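Local coordinates for protein nucleoporin NUP170 (Chaetomium thermophilum, PDB 5HAX) that probably serves as a structural scaffold nucleoporin of the nuclear pore complex, combining an N-terminal beta-propeller with a C-terminal helical region, at residues G33-D37 with S368-K372; D37-S43 with Y425-W431; L635-E640 with Q676-E680. All blocks are in the same frame, centred on the assembly; numbering follows the deposited sequence.

Contact 1 (G33-D37 with S368-K372)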
loop_
_atom_site.group_PDB
_atom_site.type_symbol
_atom_site.label_atom_id
_atom_site.label_comp_id
_atom_site.label_asym_id
_atom_site.label_seq_id
_atom_site.Cartn_x
_atom_site.Cartn_y
_atom_site.Cartn_z
ATOM N N GLY A 33 -3.792 17.495 18.572
ATOM C CA GLY A 33 -2.601 18.311 18.724
ATOM C C GLY A 33 -1.918 18.529 17.390
ATOM O O GLY A 33 -2.589 18.560 16.355
ATOM N N ALA A 34 -0.594 18.667 17.384
ATOM C CA ALA A 34 0.128 18.924 16.147
ATOM C C ALA A 34 1.548 18.388 16.264
ATOM O O ALA A 34 2.033 18.079 17.355
ATOM C CB ALA A 34 0.143 20.418 15.812
ATOM N N SER A 35 2.214 18.288 15.114
ATOM C CA SER A 35 3.574 17.776 15.054
ATOM C C SER A 35 4.312 18.396 13.877
ATOM O O SER A 35 3.711 18.737 12.855
ATOM C CB SER A 35 3.590 16.248 14.923
ATOM O OG SER A 35 4.884 15.781 14.586
ATOM N N SER A 36 5.631 18.538 14.042
ATOM C CA SER A 36 6.532 18.940 12.967
ATOM C C SER A 36 7.785 18.069 12.964
ATOM O O SER A 36 8.875 18.537 12.613
ATOM C CB SER A 36 6.918 20.419 13.089
ATOM O OG SER A 36 7.634 20.668 14.286
ATOM N N ASP A 37 7.643 16.802 13.349
ATOM C CA ASP A 37 8.780 15.901 13.501
ATOM C C ASP A 37 9.195 15.340 12.145
ATOM O O ASP A 37 8.427 14.614 11.505
ATOM C CB ASP A 37 8.423 14.767 14.459
ATOM C CG ASP A 37 8.185 15.253 15.876
ATOM O OD1 ASP A 37 9.167 15.350 16.641
ATOM O OD2 ASP A 37 7.018 15.534 16.225
ATOM N N SER A 368 13.491 21.918 19.181
ATOM C CA SER A 368 12.575 20.875 19.628
ATOM C C SER A 368 11.146 21.401 19.759
ATOM O O SER A 368 10.229 20.648 20.084
ATOM C CB SER A 368 13.041 20.294 20.964
ATOM O OG SER A 368 13.152 21.306 21.951
ATOM N N GLN A 369 10.965 22.695 19.509
ATOM C CA GLN A 369 9.639 23.289 19.543
ATOM C C GLN A 369 8.843 22.889 18.303
ATOM O O GLN A 369 9.395 22.466 17.284
ATOM C CB GLN A 369 9.734 24.813 19.624
ATOM C CG GLN A 369 10.375 25.332 20.900
ATOM C CD GLN A 369 9.574 24.979 22.139
ATOM O OE1 GLN A 369 8.345 24.915 22.100
ATOM N NE2 GLN A 369 10.268 24.742 23.246
ATOM N N LEU A 370 7.523 23.022 18.404
ATOM C CA LEU A 370 6.663 22.812 17.247
ATOM C C LEU A 370 6.955 23.868 16.190
ATOM O O LEU A 370 6.839 25.068 16.454
ATOM C CB LEU A 370 5.193 22.869 17.663
ATOM C CG LEU A 370 4.179 22.664 16.532
ATOM C CD1 LEU A 370 4.275 21.250 15.970
ATOM C CD2 LEU A 370 2.767 22.963 17.010
ATOM N N ASP A 371 7.346 23.419 14.997
ATOM C CA ASP A 371 7.581 24.316 13.863
ATOM C C ASP A 371 6.278 24.434 13.085
ATOM O O ASP A 371 5.889 23.520 12.354
ATOM C CB ASP A 371 8.712 23.798 12.984
ATOM C CG ASP A 371 9.135 24.802 11.929
ATOM O OD1 ASP A 371 8.443 25.827 11.752
ATOM O OD2 ASP A 371 10.164 24.556 11.271
ATOM N N LYS A 372 5.610 25.581 13.230
ATOM C CA LYS A 372 4.308 25.829 12.618
ATOM C C LYS A 372 4.349 26.982 11.619
ATOM O O LYS A 372 3.300 27.557 11.304
ATOM C CB LYS A 372 3.273 26.114 13.706
ATOM C CG LYS A 372 3.603 27.345 14.546
ATOM C CD LYS A 372 2.636 27.521 15.705
ATOM C CE LYS A 372 2.886 28.831 16.437
ATOM N NZ LYS A 372 1.878 29.077 17.504
#
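Leu370 makes the apolar part of the contact with strand 33-35. Its CG stands opposite the backbone N (chi1 180°), which sends the two methyls down onto the end of the strand. CD1 rests against the peptide that joins Ser35 to Ser36, 3.5 Å from Ser35 C. CD2 meets Ala34 CB at 3.8 Å, and Ala34 also touches Phe349.

Asp371 supplies the polar part. Its backbone N donates to Ser36 OG over 2.9 Å, in a nearly straight bond with an angle of 168° at the hydrogen. Ser36 OG sits between its own backbone N and carbonyl carbon, and this torsion (chi1 63°) turns the hydroxyl to the N-H of Asp371. Ser36 CB packs beside Asp371 O at 3.3 Å. The Asp371 carboxylate turns elsewhere, and its OD2 forms a salt bridge with Arg352.

Strand 33-35 is the outer strand of a propeller blade and runs parallel to strand 341-348. The 368-372 loop belongs to the connection from that blade to the next. With one backbone N-H bound to a hydroxyl and one leucine on a strand end, the contact rests on a single directed bond and a small apolar patch at the surface.

Contact 2 (D37-S43 with Y425-W431)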
loop_
_atom_site.group_PDB
_atom_site.type_symbol
_atom_site.label_atom_id
_atom_site.label_comp_id
_atom_site.label_asym_id
_atom_site.label_seq_id
_atom_site.Cartn_x
_atom_site.Cartn_y
_atom_site.Cartn_z
ATOM N N ASP A 37 7.643 16.802 13.349
ATOM C CA ASP A 37 8.780 15.901 13.501
ATOM C C ASP A 37 9.195 15.340 12.145
ATOM O O ASP A 37 8.427 14.614 11.505
ATOM C CB ASP A 37 8.423 14.767 14.459
ATOM C CG ASP A 37 8.185 15.253 15.876
ATOM O OD1 ASP A 37 9.167 15.350 16.641
ATOM O OD2 ASP A 37 7.018 15.534 16.225
ATOM N N TYR A 38 10.414 15.665 11.718
ATOM C CA TYR A 38 10.982 15.136 10.488
ATOM C C TYR A 38 12.460 14.849 10.695
ATOM O O TYR A 38 13.150 15.566 11.425
ATOM C CB TYR A 38 10.856 16.112 9.305
ATOM C CG TYR A 38 9.448 16.444 8.865
ATOM C CD1 TYR A 38 8.805 15.687 7.893
ATOM C CD2 TYR A 38 8.773 17.536 9.395
ATOM C CE1 TYR A 38 7.524 15.995 7.479
ATOM C CE2 TYR A 38 7.490 17.850 8.986
ATOM C CZ TYR A 38 6.875 17.079 8.026
ATOM O OH TYR A 38 5.600 17.393 7.617
ATOM N N GLU A 39 12.936 13.792 10.046
ATOM C CA GLU A 39 14.356 13.624 9.750
ATOM C C GLU A 39 14.485 13.611 8.233
ATOM O O GLU A 39 14.007 12.683 7.571
ATOM C CB GLU A 39 14.932 12.353 10.368
ATOM C CG GLU A 39 16.456 12.316 10.320
ATOM C CD GLU A 39 17.043 11.018 10.843
ATOM O OE1 GLU A 39 16.314 10.252 11.506
ATOM O OE2 GLU A 39 18.240 10.767 10.585
ATOM N N MET A 40 15.108 14.650 7.684
ATOM C CA MET A 40 15.255 14.793 6.243
ATOM C C MET A 40 16.512 14.080 5.766
ATOM O O MET A 40 17.543 14.092 6.444
ATOM C CB MET A 40 15.316 16.270 5.855
ATOM C CG MET A 40 14.024 17.031 6.117
ATOM S SD MET A 40 12.633 16.424 5.141
ATOM C CE MET A 40 13.207 16.747 3.476
ATOM N N GLN A 41 16.415 13.461 4.592
ATOM C CA GLN A 41 17.521 12.743 3.978
ATOM C C GLN A 41 17.741 13.270 2.569
ATOM O O GLN A 41 16.782 13.548 1.844
ATOM C CB GLN A 41 17.248 11.232 3.918
ATOM C CG GLN A 41 16.870 10.602 5.251
ATOM C CD GLN A 41 18.024 10.559 6.232
ATOM O OE1 GLN A 41 19.147 10.951 5.912
ATOM N NE2 GLN A 41 17.752 10.075 7.438
ATOM N N SER A 42 19.007 13.413 2.190
ATOM C CA SER A 42 19.331 13.753 0.814
ATOM C C SER A 42 18.878 12.628 -0.110
ATOM O O SER A 42 18.919 11.447 0.246
ATOM C CB SER A 42 20.832 13.999 0.667
ATOM O OG SER A 42 21.133 14.580 -0.589
ATOM N N SER A 43 18.423 13.004 -1.308
ATOM C CA SER A 43 17.867 12.011 -2.222
ATOM C C SER A 43 18.918 11.011 -2.683
ATOM O O SER A 43 18.578 9.873 -3.029
ATOM C CB SER A 43 17.235 12.697 -3.431
ATOM O OG SER A 43 18.178 13.498 -4.121
ATOM N N TYR A 425 4.097 11.591 15.466
ATOM C CA TYR A 425 4.109 11.270 14.038
ATOM C C TYR A 425 5.497 11.563 13.461
ATOM O O TYR A 425 5.707 12.489 12.673
ATOM C CB TYR A 425 3.020 12.058 13.319
ATOM C CG TYR A 425 2.808 11.708 11.857
ATOM C CD1 TYR A 425 3.499 10.666 11.249
ATOM C CD2 TYR A 425 1.910 12.433 11.080
ATOM C CE1 TYR A 425 3.300 10.358 9.915
ATOM C CE2 TYR A 425 1.706 12.131 9.748
ATOM C CZ TYR A 425 2.403 11.095 9.171
ATOM O OH TYR A 425 2.201 10.796 7.842
ATOM N N PHE A 426 6.461 10.741 13.867
ATOM C CA PHE A 426 7.803 10.830 13.310
ATOM C C PHE A 426 7.784 10.449 11.833
ATOM O O PHE A 426 7.049 9.549 11.420
ATOM C CB PHE A 426 8.763 9.917 14.073
ATOM C CG PHE A 426 8.816 10.185 15.553
ATOM C CD1 PHE A 426 9.436 11.321 16.045
ATOM C CD2 PHE A 426 8.257 9.291 16.453
ATOM C CE1 PHE A 426 9.488 11.566 17.405
ATOM C CE2 PHE A 426 8.308 9.532 17.814
ATOM C CZ PHE A 426 8.923 10.669 18.288
ATOM N N GLU A 427 8.600 11.138 11.035
ATOM C CA GLU A 427 8.648 10.905 9.597
ATOM C C GLU A 427 10.081 10.958 9.087
ATOM O O GLU A 427 10.931 11.667 9.633
ATOM C CB GLU A 427 7.809 11.937 8.820
ATOM C CG GLU A 427 6.309 11.682 8.834
ATOM C CD GLU A 427 5.554 12.602 7.890
ATOM O OE1 GLU A 427 5.109 12.128 6.824
ATOM O OE2 GLU A 427 5.406 13.798 8.213
ATOM N N GLN A 428 10.330 10.187 8.030
ATOM C CA GLN A 428 11.527 10.297 7.205
ATOM C C GLN A 428 11.127 10.936 5.881
ATOM O O GLN A 428 10.165 10.493 5.249
ATOM C CB GLN A 428 12.155 8.922 6.959
ATOM C CG GLN A 428 12.707 8.234 8.204
ATOM C CD GLN A 428 14.046 8.790 8.643
ATOM O OE1 GLN A 428 14.895 9.125 7.816
ATOM N NE2 GLN A 428 14.243 8.888 9.950
ATOM N N GLY A 429 11.864 11.969 5.463
ATOM C CA GLY A 429 11.500 12.732 4.288
ATOM C C GLY A 429 12.673 12.935 3.349
ATOM O O GLY A 429 13.836 12.769 3.719
ATOM N N THR A 430 12.341 13.302 2.113
ATOM C CA THR A 430 13.350 13.585 1.098
ATOM C C THR A 430 12.724 14.407 -0.020
ATOM O O THR A 430 11.504 14.413 -0.204
ATOM C CB THR A 430 13.962 12.296 0.533
ATOM O OG1 THR A 430 15.055 12.621 -0.336
ATOM C CG2 THR A 430 12.921 11.489 -0.237
ATOM N N TRP A 431 13.587 15.089 -0.772
ATOM C CA TRP A 431 13.197 15.899 -1.923
ATOM C C TRP A 431 13.692 15.231 -3.199
ATOM O O TRP A 431 14.899 15.017 -3.359
ATOM C CB TRP A 431 13.779 17.307 -1.831
ATOM C CG TRP A 431 13.074 18.221 -0.892
ATOM C CD1 TRP A 431 13.436 18.517 0.388
ATOM C CD2 TRP A 431 11.892 18.981 -1.163
ATOM N NE1 TRP A 431 12.549 19.412 0.935
ATOM C CE2 TRP A 431 11.591 19.713 0.003
ATOM C CE3 TRP A 431 11.056 19.112 -2.277
ATOM C CZ2 TRP A 431 10.492 20.564 0.087
ATOM C CZ3 TRP A 431 9.962 19.957 -2.191
ATOM C CH2 TRP A 431 9.690 20.671 -1.017
HETATM O O HOH W 1 16.531 15.918 0.397
HETATM O O HOH W 2 17.548 15.674 -1.959
#
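Glu39 sits opposite Gln428, but its backbone bonds go to the residues on either side of that glutamine. Glu39 N donates to Glu427 O (3.0 Å, 166° at the hydrogen), and Glu39 O accepts from Gly429 N. Gln41 N then donates to Gly429 O at 2.8 Å. The backbone pattern is that of parallel strands.

The direct bond between Glu39 and Gln428 joins their side chains. Gln428 NE2 donates to Glu39 OE1 over 2.9 Å, approaching from above the carboxylate plane. It also has Asp410 as a partner. Gln428 OE1 accepts from Gln41 NE2 in its carbonyl plane, on a lone pair, at 3.0 Å; the two amides are nearly coplanar.

Gln41 O accepts from Thr430 OG1 (2.9 Å) and from a water that also receives the N-H of Trp431. A second water links Ser43 N to Trp431 O.

On the face with Met40, the methionine chain folds at chi2 (-63°) and chi3, bringing CE 3.6 Å from Trp431 CD1; SD lies over Gly429. Tyr38 runs beside Glu427, whose OE2 is paired with Lys348 and Arg318. Tyr38 OH bonds to Phe349 O.

Strand 39-41 thus adds an extra outer strand, parallel to strand 427-433, to a four-stranded antiparallel blade of a beta-propeller.

Contact 3 (L635-E640 with Q676-E680)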
loop_
_atom_site.group_PDB
_atom_site.type_symbol
_atom_site.label_atom_id
_atom_site.label_comp_id
_atom_site.label_asym_id
_atom_site.label_seq_id
_atom_site.Cartn_x
_atom_site.Cartn_y
_atom_site.Cartn_z
ATOM N N LEU A 635 18.147 -19.304 5.305
ATOM C CA LEU A 635 18.473 -18.972 6.688
ATOM C C LEU A 635 19.180 -20.137 7.372
ATOM O O LEU A 635 20.196 -19.953 8.052
ATOM C CB LEU A 635 17.202 -18.586 7.448
ATOM C CG LEU A 635 17.337 -18.372 8.960
ATOM C CD1 LEU A 635 18.369 -17.295 9.277
ATOM C CD2 LEU A 635 15.986 -18.017 9.561
ATOM N N ARG A 636 18.657 -21.351 7.194
ATOM C CA ARG A 636 19.301 -22.533 7.758
ATOM C C ARG A 636 20.705 -22.714 7.196
ATOM O O ARG A 636 21.661 -22.963 7.941
ATOM C CB ARG A 636 18.449 -23.770 7.482
ATOM C CG ARG A 636 17.409 -24.047 8.549
ATOM C CD ARG A 636 16.311 -24.974 8.048
ATOM N NE ARG A 636 16.834 -26.167 7.387
ATOM C CZ ARG A 636 17.439 -27.170 8.013
ATOM N NH1 ARG A 636 17.873 -28.216 7.323
ATOM N NH2 ARG A 636 17.621 -27.129 9.326
ATOM N N ASN A 637 20.848 -22.591 5.875
ATOM C CA ASN A 637 22.160 -22.704 5.249
ATOM C C ASN A 637 23.134 -21.685 5.826
ATOM O O ASN A 637 24.324 -21.976 5.993
ATOM C CB ASN A 637 22.028 -22.526 3.737
ATOM C CG ASN A 637 23.361 -22.593 3.022
ATOM O OD1 ASN A 637 24.245 -23.363 3.397
ATOM N ND2 ASN A 637 23.515 -21.774 1.987
ATOM N N PHE A 638 22.646 -20.482 6.137
ATOM C CA PHE A 638 23.516 -19.452 6.695
ATOM C C PHE A 638 24.006 -19.835 8.085
ATOM O O PHE A 638 25.171 -19.594 8.426
ATOM C CB PHE A 638 22.780 -18.112 6.737
ATOM C CG PHE A 638 23.494 -17.057 7.533
ATOM C CD1 PHE A 638 24.541 -16.341 6.977
ATOM C CD2 PHE A 638 23.120 -16.783 8.839
ATOM C CE1 PHE A 638 25.202 -15.372 7.707
ATOM C CE2 PHE A 638 23.775 -15.815 9.573
ATOM C CZ PHE A 638 24.817 -15.108 9.006
ATOM N N LEU A 639 23.134 -20.430 8.901
ATOM C CA LEU A 639 23.536 -20.828 10.247
ATOM C C LEU A 639 24.530 -21.983 10.210
ATOM O O LEU A 639 25.446 -22.045 11.038
ATOM C CB LEU A 639 22.304 -21.202 11.072
ATOM C CG LEU A 639 21.258 -20.101 11.268
ATOM C CD1 LEU A 639 20.085 -20.620 12.086
ATOM C CD2 LEU A 639 21.864 -18.869 11.929
ATOM N N GLU A 640 24.371 -22.905 9.259
ATOM C CA GLU A 640 25.282 -24.042 9.173
ATOM C C GLU A 640 26.673 -23.599 8.739
ATOM O O GLU A 640 27.680 -24.025 9.315
ATOM C CB GLU A 640 24.734 -25.093 8.205
ATOM C CG GLU A 640 23.518 -25.848 8.713
ATOM C CD GLU A 640 23.728 -26.430 10.097
ATOM O OE1 GLU A 640 24.777 -27.069 10.322
ATOM O OE2 GLU A 640 22.847 -26.237 10.961
ATOM N N GLN A 676 16.264 -23.672 15.455
ATOM C CA GLN A 676 16.745 -24.411 14.294
ATOM C C GLN A 676 15.939 -25.684 14.068
ATOM O O GLN A 676 15.726 -26.084 12.917
ATOM C CB GLN A 676 18.229 -24.733 14.461
ATOM C CG GLN A 676 19.126 -23.509 14.368
ATOM C CD GLN A 676 20.595 -23.841 14.535
ATOM O OE1 GLN A 676 21.320 -24.007 13.553
ATOM N NE2 GLN A 676 21.044 -23.932 15.781
ATOM N N LYS A 677 15.481 -26.331 15.142
ATOM C CA LYS A 677 14.610 -27.490 14.985
ATOM C C LYS A 677 13.250 -27.092 14.428
ATOM O O LYS A 677 12.627 -27.872 13.698
ATOM C CB LYS A 677 14.446 -28.211 16.322
ATOM C CG LYS A 677 15.572 -29.181 16.643
ATOM C CD LYS A 677 15.505 -30.415 15.755
ATOM C CE LYS A 677 16.684 -31.341 15.987
ATOM N NZ LYS A 677 16.661 -32.500 15.055
ATOM N N LEU A 678 12.771 -25.892 14.762
ATOM C CA LEU A 678 11.523 -25.417 14.180
ATOM C C LEU A 678 11.695 -25.114 12.697
ATOM O O LEU A 678 10.786 -25.361 11.898
ATOM C CB LEU A 678 11.034 -24.179 14.934
ATOM C CG LEU A 678 9.720 -23.560 14.453
ATOM C CD1 LEU A 678 8.580 -24.564 14.530
ATOM C CD2 LEU A 678 9.398 -22.316 15.267
ATOM N N MET A 679 12.862 -24.594 12.310
ATOM C CA MET A 679 13.111 -24.281 10.906
ATOM C C MET A 679 13.043 -25.535 10.043
ATOM O O MET A 679 12.362 -25.555 9.011
ATOM C CB MET A 679 14.471 -23.602 10.753
ATOM C CG MET A 679 14.534 -22.197 11.321
ATOM S SD MET A 679 16.180 -21.484 11.167
ATOM C CE MET A 679 16.370 -20.726 12.778
ATOM N N GLU A 680 13.751 -26.594 10.444
ATOM C CA GLU A 680 13.708 -27.830 9.670
ATOM C C GLU A 680 12.306 -28.424 9.678
ATOM O O GLU A 680 11.849 -28.974 8.670
ATOM C CB GLU A 680 14.731 -28.835 10.206
ATOM C CG GLU A 680 14.452 -29.356 11.606
ATOM C CD GLU A 680 15.426 -30.442 12.028
ATOM O OE1 GLU A 680 16.634 -30.309 11.735
ATOM O OE2 GLU A 680 14.983 -31.432 12.644
#
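Met679 overlaps Leu635, Arg636 and Leu639 of helix 622-640. Its CG stands opposite the carbonyl carbon (chi1 -70°), which carries the thioether toward the other helix. SD comes 3.8 Å from Leu635 CD2. The chain bends at its last torsion, and CE ends 3.8 Å from Leu639 CD1. Both leucines cross the methionine at about a right angle. Met679 and Leu635 also both touch Leu591 of helix 586-599, so a third helix closes over this apolar patch.

Arg636 and Met679 slide past each other in opposite directions. Arg636 CD packs on Met679 CB at 3.5 Å. The arginine chain then bends at chi3 (49°), bringing the guanidinium over Glu680. One face of that flat group covers Glu680 CB, which is 3.5 Å from NH2.

The two helices run roughly antiparallel, with their local axes 139° apart in direction and 10.9 Å apart at closest approach. This is packing within an alpha-helical stack, consistent with the nucleoporin C-terminal family.

Arg636 and Glu680 carry opposite charges but form no salt bridge. Arg636 NH2 is 4.1 Å from Glu680 OE1, and the oxygen lies well out of the guanidinium plane. Any attraction there would be electrostatic, without an N-H directed at the oxygen. Glu680 OE2 instead forms a salt bridge with Lys677 NZ, one turn back on its own helix.

Toward the end of helix 622-640, Leu639 CD1 rests on the aliphatic part of Gln676, 3.8 Å from CG. The extended Gln676 chain also passes Leu649, in a loop beyond the two helices.

Overall arrangement
Contacts 1 and 2 are neighbours, with centres 14 Å apart. They share Asp37, and strands 33-35 and 39-41 follow each other in the chain. Strand 33-35 of contact 1 edges the blade of strand 341-348, while strand 39-41 of contact 2 edges the next blade beside strand 427-433, so the N-terminal chain spans two blades. The two contacts interleave along the sequence and touch where Ser35 OG lies 3.9 Å from Tyr425 O. A phosphate ion, probably from the crystallisation liquor, lies about 5 Å from the side chain of Ser35 and about 6 Å from that of Asp37. Contact 3 is in the helical region, its centre 46 Å from that of contact 1 and 37 Å from that of contact 2.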